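Long-range contacts in flap endonuclease 1 (Desulfurococcus amylolyticus, PDB 3ORY), which probably cleaves the 5' flaps of branched DNA intermediates in replication and repair, as a structure-specific nuclease of the XPG/FEN1 family: residues V39-N44 against E166-A171; A45-L50 against A139-E144; Y91-K96 against D148-L153. All blocks are in the same frame, centred on the assembly; numbering follows the deposited sequence.

Contact 1: V39-N44 against E166-A171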
loop_
_atom_site.group_PDB
_atom_site.type_symbol
_atom_site.label_atom_id
_atom_site.label_comp_id
_atom_site.label_asym_id
_atom_site.label_seq_id
_atom_site.Cartn_x
_atom_site.Cartn_y
_atom_site.Cartn_z
ATOM N N VAL A 39 11.129 -1.349 3.541
ATOM C CA VAL A 39 10.865 -0.228 2.647
ATOM C C VAL A 39 9.378 -0.161 2.288
ATOM O O VAL A 39 8.837 -1.046 1.627
ATOM C CB VAL A 39 11.830 -0.186 1.423
ATOM C CG1 VAL A 39 11.765 -1.455 0.596
ATOM C CG2 VAL A 39 11.577 1.054 0.564
ATOM N N ILE A 40 8.726 0.903 2.738
ATOM C CA ILE A 40 7.273 1.014 2.653
ATOM C C ILE A 40 6.865 1.916 1.503
ATOM O O ILE A 40 7.248 3.094 1.454
ATOM C CB ILE A 40 6.679 1.569 3.979
ATOM C CG1 ILE A 40 7.161 0.718 5.167
ATOM C CG2 ILE A 40 5.136 1.628 3.906
ATOM C CD1 ILE A 40 6.968 1.405 6.547
ATOM N N ASP A 41 6.089 1.371 0.569
ATOM C CA ASP A 41 5.622 2.189 -0.529
ATOM C C ASP A 41 4.760 3.308 0.032
ATOM O O ASP A 41 3.810 3.063 0.785
ATOM C CB ASP A 41 4.860 1.377 -1.563
ATOM C CG ASP A 41 4.470 2.208 -2.753
ATOM O OD1 ASP A 41 5.315 2.389 -3.657
ATOM O OD2 ASP A 41 3.325 2.707 -2.772
ATOM N N GLY A 42 5.142 4.533 -0.313
ATOM C CA GLY A 42 4.550 5.743 0.248
ATOM C C GLY A 42 3.086 5.940 -0.122
ATOM O O GLY A 42 2.245 6.062 0.754
ATOM N N TYR A 43 2.777 5.953 -1.416
ATOM C CA TYR A 43 1.395 6.199 -1.867
ATOM C C TYR A 43 0.453 5.127 -1.341
ATOM O O TYR A 43 -0.647 5.444 -0.894
ATOM C CB TYR A 43 1.301 6.305 -3.410
ATOM C CG TYR A 43 1.896 7.570 -4.009
ATOM C CD1 TYR A 43 2.669 8.444 -3.242
ATOM C CD2 TYR A 43 1.714 7.874 -5.362
ATOM C CE1 TYR A 43 3.233 9.595 -3.807
ATOM C CE2 TYR A 43 2.269 9.029 -5.931
ATOM C CZ TYR A 43 3.027 9.876 -5.147
ATOM O OH TYR A 43 3.596 11.008 -5.693
ATOM N N ASN A 44 0.877 3.863 -1.383
ATOM C CA ASN A 44 -0.002 2.790 -0.932
ATOM C C ASN A 44 -0.332 2.940 0.548
ATOM O O ASN A 44 -1.488 2.783 0.944
ATOM C CB ASN A 44 0.586 1.400 -1.198
ATOM C CG ASN A 44 -0.467 0.332 -1.212
ATOM O OD1 ASN A 44 -1.030 0.010 -2.275
ATOM N ND2 ASN A 44 -0.769 -0.223 -0.041
ATOM N N GLU A 166 8.031 4.447 -10.711
ATOM C CA GLU A 166 7.144 3.722 -9.785
ATOM C C GLU A 166 7.777 3.512 -8.403
ATOM O O GLU A 166 8.905 3.004 -8.301
ATOM C CB GLU A 166 6.727 2.349 -10.343
ATOM C CG GLU A 166 5.852 2.405 -11.604
ATOM C CD GLU A 166 6.679 2.436 -12.887
ATOM O OE1 GLU A 166 7.920 2.604 -12.810
ATOM O OE2 GLU A 166 6.089 2.264 -13.973
ATOM N N GLY A 167 7.051 3.921 -7.356
ATOM C CA GLY A 167 7.461 3.713 -5.970
ATOM C C GLY A 167 7.667 2.238 -5.678
ATOM O O GLY A 167 8.657 1.855 -5.032
ATOM N N GLU A 168 6.744 1.410 -6.165
ATOM C CA GLU A 168 6.808 -0.047 -5.950
ATOM C C GLU A 168 8.042 -0.682 -6.587
ATOM O O GLU A 168 8.611 -1.629 -6.031
ATOM C CB GLU A 168 5.536 -0.736 -6.473
ATOM C CG GLU A 168 4.238 -0.285 -5.769
ATOM C CD GLU A 168 4.042 -0.912 -4.371
ATOM O OE1 GLU A 168 4.861 -1.757 -3.944
ATOM O OE2 GLU A 168 3.060 -0.538 -3.690
ATOM N N ALA A 169 8.444 -0.165 -7.751
ATOM C CA ALA A 169 9.662 -0.628 -8.451
ATOM C C ALA A 169 10.940 -0.278 -7.693
ATOM O O ALA A 169 11.859 -1.092 -7.599
ATOM C CB ALA A 169 9.720 -0.014 -9.867
ATOM N N GLN A 170 11.010 0.960 -7.201
ATOM C CA GLN A 170 12.138 1.398 -6.382
ATOM C C GLN A 170 12.219 0.617 -5.077
ATOM O O GLN A 170 13.318 0.250 -4.645
ATOM C CB GLN A 170 12.077 2.907 -6.096
ATOM C CG GLN A 170 13.308 3.452 -5.344
ATOM C CD GLN A 170 14.588 3.357 -6.154
ATOM O OE1 GLN A 170 14.576 3.526 -7.375
ATOM N NE2 GLN A 170 15.705 3.091 -5.475
ATOM N N ALA A 171 11.065 0.358 -4.458
ATOM C CA ALA A 171 11.012 -0.489 -3.254
ATOM C C ALA A 171 11.628 -1.862 -3.540
ATOM O O ALA A 171 12.516 -2.309 -2.806
ATOM C CB ALA A 171 9.563 -0.640 -2.743
#
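Asp41 OD2 accepts the backbone N-H of Asn44 at 3.0 Å, nearly on the line of its own C-O bond, and so caps the N-terminus of helix 42-52. Across the contact the same oxygen lies 3.4 Å from Glu168 OE2, an approach of two acceptors that makes no hydrogen bond. Asp41 CG stands anti to the backbone N (chi1 -176°), beside its own carbonyl carbon, which sets the carboxylate against that of Glu168; the two groups stack with planes 14° apart. Asp41 OD1 rests on the Gly167-Glu168 peptide, 3.1 Å from Gly167 C; a CB on Gly167 would clash with this oxygen. Ser185 OG holds Glu168 OE2 by a hydrogen bond, whereas buried Glu168 OE1 has no partner in the model. With Asp187 and a bound phosphate, probably from the crystallisation liquor, close by, this acidic cluster is consistent with the metal-binding centre of flap endonucleases. Farther back along the strand the contact becomes apolar, with Val39 CG1 at 4.1 Å from Ala171 CB. The helical segment 167-171 runs nearly antiparallel to strand 39-41 (169°), axes 8.2 Å apart at closest, and helix 167-176 packs on the sheet where strand 37-41 lies between parallel strands 88-93 and 182-184.

Contact 2: A45-L50 against A139-E144; sequences ALYQFL and AKLTEE
Tyr47 and Leu141 meet in the tight part of this contact. Leu141 CB comes to 3.4 Å from Tyr47 CZ, approaching the phenol end of the ring obliquely, and it lies equally near Tyr47 OH. The same hydroxyl takes the backbone N-H of Leu141, but at 3.5 Å and 152° this is a weak bond. Leu141 CG stands anti to its backbone N (chi1 -179°), which carries the branch on toward helix 42-52. There its two methyls divide the work: CD2 touches Tyr47 CE2 at 3.9 Å, and CD1 reaches Leu46 CB at 4.0 Å. Leu50 CD1 also touches Leu141 CB, at 4.1 Å, its side chain crossing that of Leu141 at about a right angle. Three residues on one side of helix 42-52, within little more than a turn, therefore share one leucine.

Packing is less close toward Ala139. Its CB meets Leu50 CD2 at 4.0 Å, and its carbonyl O lies in the plane of the Tyr47 ring, 3.8 Å from CE1 at the edge. Lys140 CB points away from the helix and the residue is exposed, its side chain touching Arg108 of helix 102-125. Thr142 CB also points away; as N-cap of helix 143-156 its OG1 accepts from Met145 N.

Residues 139-142 thus form the extended limb by which the chain, after helices 102-125 and 128-134, returns to the core and starts helix 143-156. Such a return, anchored on the helix that follows strand 37-41, is consistent with the base of the helical arch of flap endonucleases.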
loop_
_atom_site.group_PDB
_atom_site.type_symbol
_atom_site.label_atom_id
_atom_site.label_comp_id
_atom_site.label_asym_id
_atom_site.label_seq_id
_atom_site.Cartn_x
_atom_site.Cartn_y
_atom_site.Cartn_z
ATOM N N ALA A 45 0.682 3.242 1.359
ATOM C CA ALA A 45 0.463 3.474 2.786
ATOM C C ALA A 45 -0.494 4.633 3.020
ATOM O O ALA A 45 -1.396 4.526 3.837
ATOM C CB ALA A 45 1.802 3.704 3.535
ATOM N N LEU A 46 -0.307 5.738 2.302
ATOM C CA LEU A 46 -1.171 6.902 2.504
ATOM C C LEU A 46 -2.614 6.588 2.128
ATOM O O LEU A 46 -3.537 7.037 2.798
ATOM C CB LEU A 46 -0.645 8.136 1.734
ATOM C CG LEU A 46 0.733 8.641 2.188
ATOM C CD1 LEU A 46 1.205 9.851 1.360
ATOM C CD2 LEU A 46 0.746 8.983 3.668
ATOM N N TYR A 47 -2.802 5.807 1.065
ATOM C CA TYR A 47 -4.126 5.325 0.688
ATOM C C TYR A 47 -4.754 4.427 1.756
ATOM O O TYR A 47 -5.964 4.528 2.025
ATOM C CB TYR A 47 -4.091 4.623 -0.685
ATOM C CG TYR A 47 -4.327 5.594 -1.825
ATOM C CD1 TYR A 47 -5.513 6.340 -1.890
ATOM C CD2 TYR A 47 -3.370 5.796 -2.814
ATOM C CE1 TYR A 47 -5.746 7.239 -2.917
ATOM C CE2 TYR A 47 -3.592 6.718 -3.862
ATOM C CZ TYR A 47 -4.781 7.422 -3.897
ATOM O OH TYR A 47 -5.025 8.327 -4.899
ATOM N N GLN A 48 -3.943 3.557 2.365
ATOM C CA GLN A 48 -4.441 2.708 3.459
ATOM C C GLN A 48 -4.940 3.545 4.637
ATOM O O GLN A 48 -6.030 3.287 5.167
ATOM C CB GLN A 48 -3.391 1.704 3.943
ATOM C CG GLN A 48 -2.902 0.716 2.893
ATOM C CD GLN A 48 -4.015 0.141 2.024
ATOM O OE1 GLN A 48 -5.086 -0.250 2.511
ATOM N NE2 GLN A 48 -3.751 0.061 0.725
ATOM N N PHE A 49 -4.152 4.553 5.016
ATOM C CA PHE A 49 -4.518 5.452 6.117
ATOM C C PHE A 49 -5.778 6.263 5.795
ATOM O O PHE A 49 -6.647 6.467 6.660
ATOM C CB PHE A 49 -3.359 6.392 6.448
ATOM C CG PHE A 49 -2.079 5.681 6.814
ATOM C CD1 PHE A 49 -2.101 4.500 7.552
ATOM C CD2 PHE A 49 -0.842 6.219 6.442
ATOM C CE1 PHE A 49 -0.914 3.833 7.897
ATOM C CE2 PHE A 49 0.353 5.569 6.789
ATOM C CZ PHE A 49 0.318 4.378 7.520
ATOM N N LEU A 50 -5.878 6.716 4.548
ATOM C CA LEU A 50 -7.057 7.448 4.098
ATOM C C LEU A 50 -8.334 6.626 4.249
ATOM O O LEU A 50 -9.375 7.160 4.639
ATOM C CB LEU A 50 -6.889 7.932 2.648
ATOM C CG LEU A 50 -5.975 9.132 2.418
ATOM C CD1 LEU A 50 -5.744 9.370 0.911
ATOM C CD2 LEU A 50 -6.543 10.392 3.074
ATOM N N ALA A 139 -11.304 8.941 -0.342
ATOM C CA ALA A 139 -10.569 10.193 -0.420
ATOM C C ALA A 139 -9.513 10.152 -1.531
ATOM O O ALA A 139 -8.897 9.110 -1.776
ATOM C CB ALA A 139 -9.932 10.514 0.925
ATOM N N LYS A 140 -9.326 11.277 -2.211
ATOM C CA LYS A 140 -8.259 11.411 -3.202
ATOM C C LYS A 140 -6.936 11.760 -2.520
ATOM O O LYS A 140 -6.883 12.633 -1.657
ATOM C CB LYS A 140 -8.605 12.490 -4.231
ATOM C CG LYS A 140 -9.725 12.123 -5.184
ATOM C CD LYS A 140 -10.228 13.323 -6.008
ATOM C CE LYS A 140 -11.385 12.920 -6.950
ATOM N NZ LYS A 140 -12.017 14.071 -7.653
ATOM N N LEU A 141 -5.864 11.076 -2.903
ATOM C CA LEU A 141 -4.519 11.480 -2.480
ATOM C C LEU A 141 -4.017 12.564 -3.424
ATOM O O LEU A 141 -3.947 12.349 -4.629
ATOM C CB LEU A 141 -3.555 10.284 -2.486
ATOM C CG LEU A 141 -2.112 10.568 -2.044
ATOM C CD1 LEU A 141 -2.086 11.035 -0.579
ATOM C CD2 LEU A 141 -1.246 9.331 -2.247
ATOM N N THR A 142 -3.666 13.724 -2.875
ATOM C CA THR A 142 -3.165 14.833 -3.687
ATOM C C THR A 142 -1.673 15.060 -3.458
ATOM O O THR A 142 -1.103 14.589 -2.474
ATOM C CB THR A 142 -3.871 16.154 -3.359
ATOM O OG1 THR A 142 -3.385 16.629 -2.101
ATOM C CG2 THR A 142 -5.402 15.983 -3.310
ATOM N N GLU A 143 -1.055 15.795 -4.373
ATOM C CA GLU A 143 0.350 16.169 -4.253
ATOM C C GLU A 143 0.652 16.942 -2.952
ATOM O O GLU A 143 1.678 16.708 -2.323
ATOM C CB GLU A 143 0.793 16.934 -5.521
ATOM C CG GLU A 143 2.249 17.445 -5.530
ATOM C CD GLU A 143 3.301 16.353 -5.330
ATOM O OE1 GLU A 143 3.029 15.143 -5.577
ATOM O OE2 GLU A 143 4.418 16.723 -4.903
ATOM N N GLU A 144 -0.248 17.839 -2.539
ATOM C CA GLU A 144 -0.082 18.565 -1.272
ATOM C C GLU A 144 -0.052 17.617 -0.065
ATOM O O GLU A 144 0.754 17.803 0.855
ATOM C CB GLU A 144 -1.164 19.659 -1.093
ATOM C CG GLU A 144 -1.205 20.299 0.318
ATOM C CD GLU A 144 -2.254 21.415 0.471
ATOM O OE1 GLU A 144 -3.217 21.476 -0.325
ATOM O OE2 GLU A 144 -2.117 22.241 1.401
#

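Contact 3: Y91-K96 against D148-L153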
loop_
_atom_site.group_PDB
_atom_site.type_symbol
_atom_site.label_atom_id
_atom_site.label_comp_id
_atom_site.label_asym_id
_atom_site.label_seq_id
_atom_site.Cartn_x
_atom_site.Cartn_y
_atom_site.Cartn_z
ATOM N N TYR A 91 10.380 4.995 3.841
ATOM C CA TYR A 91 9.314 5.124 2.859
ATOM C C TYR A 91 9.913 5.413 1.494
ATOM O O TYR A 91 11.028 5.918 1.398
ATOM C CB TYR A 91 8.326 6.225 3.276
ATOM C CG TYR A 91 7.426 5.786 4.418
ATOM C CD1 TYR A 91 6.155 5.256 4.172
ATOM C CD2 TYR A 91 7.854 5.885 5.740
ATOM C CE1 TYR A 91 5.325 4.852 5.230
ATOM C CE2 TYR A 91 7.042 5.481 6.792
ATOM C CZ TYR A 91 5.787 4.962 6.529
ATOM O OH TYR A 91 5.004 4.572 7.582
ATOM N N VAL A 92 9.189 5.058 0.438
ATOM C CA VAL A 92 9.614 5.391 -0.910
ATOM C C VAL A 92 8.457 6.056 -1.644
ATOM O O VAL A 92 7.337 5.538 -1.652
ATOM C CB VAL A 92 10.169 4.159 -1.686
ATOM C CG1 VAL A 92 9.174 2.998 -1.700
ATOM C CG2 VAL A 92 10.609 4.561 -3.113
ATOM N N PHE A 93 8.728 7.211 -2.248
ATOM C CA PHE A 93 7.692 7.962 -2.935
ATOM C C PHE A 93 7.913 7.988 -4.432
ATOM O O PHE A 93 9.051 8.100 -4.907
ATOM C CB PHE A 93 7.595 9.385 -2.366
ATOM C CG PHE A 93 7.022 9.431 -0.977
ATOM C CD1 PHE A 93 5.656 9.322 -0.773
ATOM C CD2 PHE A 93 7.856 9.579 0.128
ATOM C CE1 PHE A 93 5.110 9.363 0.533
ATOM C CE2 PHE A 93 7.336 9.608 1.429
ATOM C CZ PHE A 93 5.954 9.499 1.628
ATOM N N ASP A 94 6.796 7.903 -5.154
ATOM C CA ASP A 94 6.740 7.779 -6.605
ATOM C C ASP A 94 7.335 9.013 -7.255
ATOM O O ASP A 94 7.300 10.104 -6.679
ATOM C CB ASP A 94 5.263 7.635 -7.025
ATOM C CG ASP A 94 5.089 6.900 -8.342
ATOM O OD1 ASP A 94 4.841 5.677 -8.306
ATOM O OD2 ASP A 94 5.196 7.543 -9.415
ATOM N N GLY A 95 7.878 8.835 -8.454
ATOM C CA GLY A 95 8.401 9.943 -9.246
ATOM C C GLY A 95 7.310 10.827 -9.827
ATOM O O GLY A 95 7.577 11.952 -10.238
ATOM N N LYS A 96 6.082 10.325 -9.850
ATOM C CA LYS A 96 4.947 11.091 -10.375
ATOM C C LYS A 96 3.984 11.482 -9.263
ATOM O O LYS A 96 3.831 10.743 -8.289
ATOM C CB LYS A 96 4.202 10.289 -11.460
ATOM C CG LYS A 96 5.005 10.068 -12.762
ATOM C CD LYS A 96 5.512 11.400 -13.318
ATOM C CE LYS A 96 6.561 11.195 -14.411
ATOM N NZ LYS A 96 5.985 10.427 -15.559
ATOM N N ASP A 148 3.051 17.082 2.534
ATOM C CA ASP A 148 2.906 17.100 3.996
ATOM C C ASP A 148 3.407 15.819 4.649
ATOM O O ASP A 148 4.038 15.864 5.708
ATOM C CB ASP A 148 1.452 17.389 4.404
ATOM C CG ASP A 148 1.020 18.813 4.044
ATOM O OD1 ASP A 148 1.908 19.671 3.830
ATOM O OD2 ASP A 148 -0.199 19.067 3.949
ATOM N N ALA A 149 3.146 14.683 4.001
ATOM C CA ALA A 149 3.621 13.388 4.481
ATOM C C ALA A 149 5.149 13.347 4.538
ATOM O O ALA A 149 5.725 12.875 5.524
ATOM C CB ALA A 149 3.088 12.247 3.595
ATOM N N LYS A 150 5.792 13.845 3.482
ATOM C CA LYS A 150 7.251 13.934 3.443
ATOM C C LYS A 150 7.765 14.850 4.566
ATOM O O LYS A 150 8.712 14.492 5.258
ATOM C CB LYS A 150 7.743 14.423 2.078
ATOM C CG LYS A 150 7.575 13.396 0.949
ATOM C CD LYS A 150 7.824 14.029 -0.425
ATOM C CE LYS A 150 7.695 12.961 -1.508
ATOM N NZ LYS A 150 7.862 13.550 -2.872
ATOM N N SER A 151 7.132 16.009 4.746
ATOM C CA SER A 151 7.509 16.936 5.824
ATOM C C SER A 151 7.372 16.292 7.196
ATOM O O SER A 151 8.225 16.489 8.060
ATOM C CB SER A 151 6.664 18.213 5.783
ATOM O OG SER A 151 6.920 18.942 4.593
ATOM N N LEU A 152 6.296 15.538 7.404
ATOM C CA LEU A 152 6.090 14.862 8.688
ATOM C C LEU A 152 7.194 13.829 8.971
ATOM O O LEU A 152 7.736 13.771 10.080
ATOM C CB LEU A 152 4.701 14.211 8.761
ATOM C CG LEU A 152 4.415 13.399 10.035
ATOM C CD1 LEU A 152 4.448 14.292 11.308
ATOM C CD2 LEU A 152 3.087 12.658 9.920
ATOM N N LEU A 153 7.518 13.013 7.967
ATOM C CA LEU A 153 8.580 12.019 8.113
ATOM C C LEU A 153 9.919 12.678 8.439
ATOM O O LEU A 153 10.633 12.197 9.329
ATOM C CB LEU A 153 8.674 11.109 6.876
ATOM C CG LEU A 153 7.416 10.266 6.608
ATOM C CD1 LEU A 153 7.455 9.638 5.212
ATOM C CD2 LEU A 153 7.197 9.187 7.678
HETATM O O HOH W 1 6.303 11.694 -4.607
#
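The aliphatic chain of Lys150 passes across one face of the Phe93 ring, its CG 4.1 Å from the centroid and 24° off the normal, a CH-pi contact displaced toward the rim. Lys150 CG lies anti to its own carbonyl carbon (chi1 -71°), which puts it over the ring, and the extended chain beyond slides past Phe93 in the opposite direction, bringing Lys150 CE to 3.6 Å from Phe93 CG. Leu153 approaches the same ring tip to tip: its CD1 is at the edge, in plane, 3.8 Å from Phe93 CE2. That methyl is shared, since it also lies 3.8 Å from Tyr91 CD2, with the Tyr91 and Leu153 side chains crossing at about a right angle. An alanine in place of Phe93 would probably leave a gap beside Leu153 CD1 and free the methylenes of Lys150 to shift.

Farther out, polar bonds fix the ends. Lys150 NZ gives a hydrogen bond to a water at 3.0 Å, which in turn donates to Asp94 O at 2.8 Å, and Gln162 spans the same two groups through its amide. Asp94 OD2 takes Lys96 N at 3.0 Å in an Asx turn, while Tyr91 OH bonds to Thr79 OG1. Strand 91-93 and helix 148-153 run roughly antiparallel (151°), with axes 11.0 Å apart. Because strand 88-93 pairs in parallel with strand 160-162 directly after helix 143-156, this helix belongs to a beta-alpha-beta crossover, with helices 102-125 and 128-134 inserted in its connection.

How the contacts relate
Contacts 1 and 3, with centres 10 Å apart, share the sheet through the neighbouring strands 37-41 and 88-93. Tyr43 OH of contact 1 probably hydrogen-bonds to Lys96 O of contact 3 at 2.6 Å. Contacts 1 and 2 are 14 Å apart centre to centre and use consecutive parts of helix 42-52, its first turn and the residues after it; Tyr43 CG meets Leu141 CD2 at 4.0 Å. Contacts 2 and 3, 11 Å apart, both use helix 143-156, and Leu46 CD1 packs on Ala149 CB at 3.8 Å. The phosphate, probably from the crystallisation liquor, lies beside the acidic cluster of contact 1 and about 5 Å from the Tyr47 side chain, which would place contact 2 near the presumed active site.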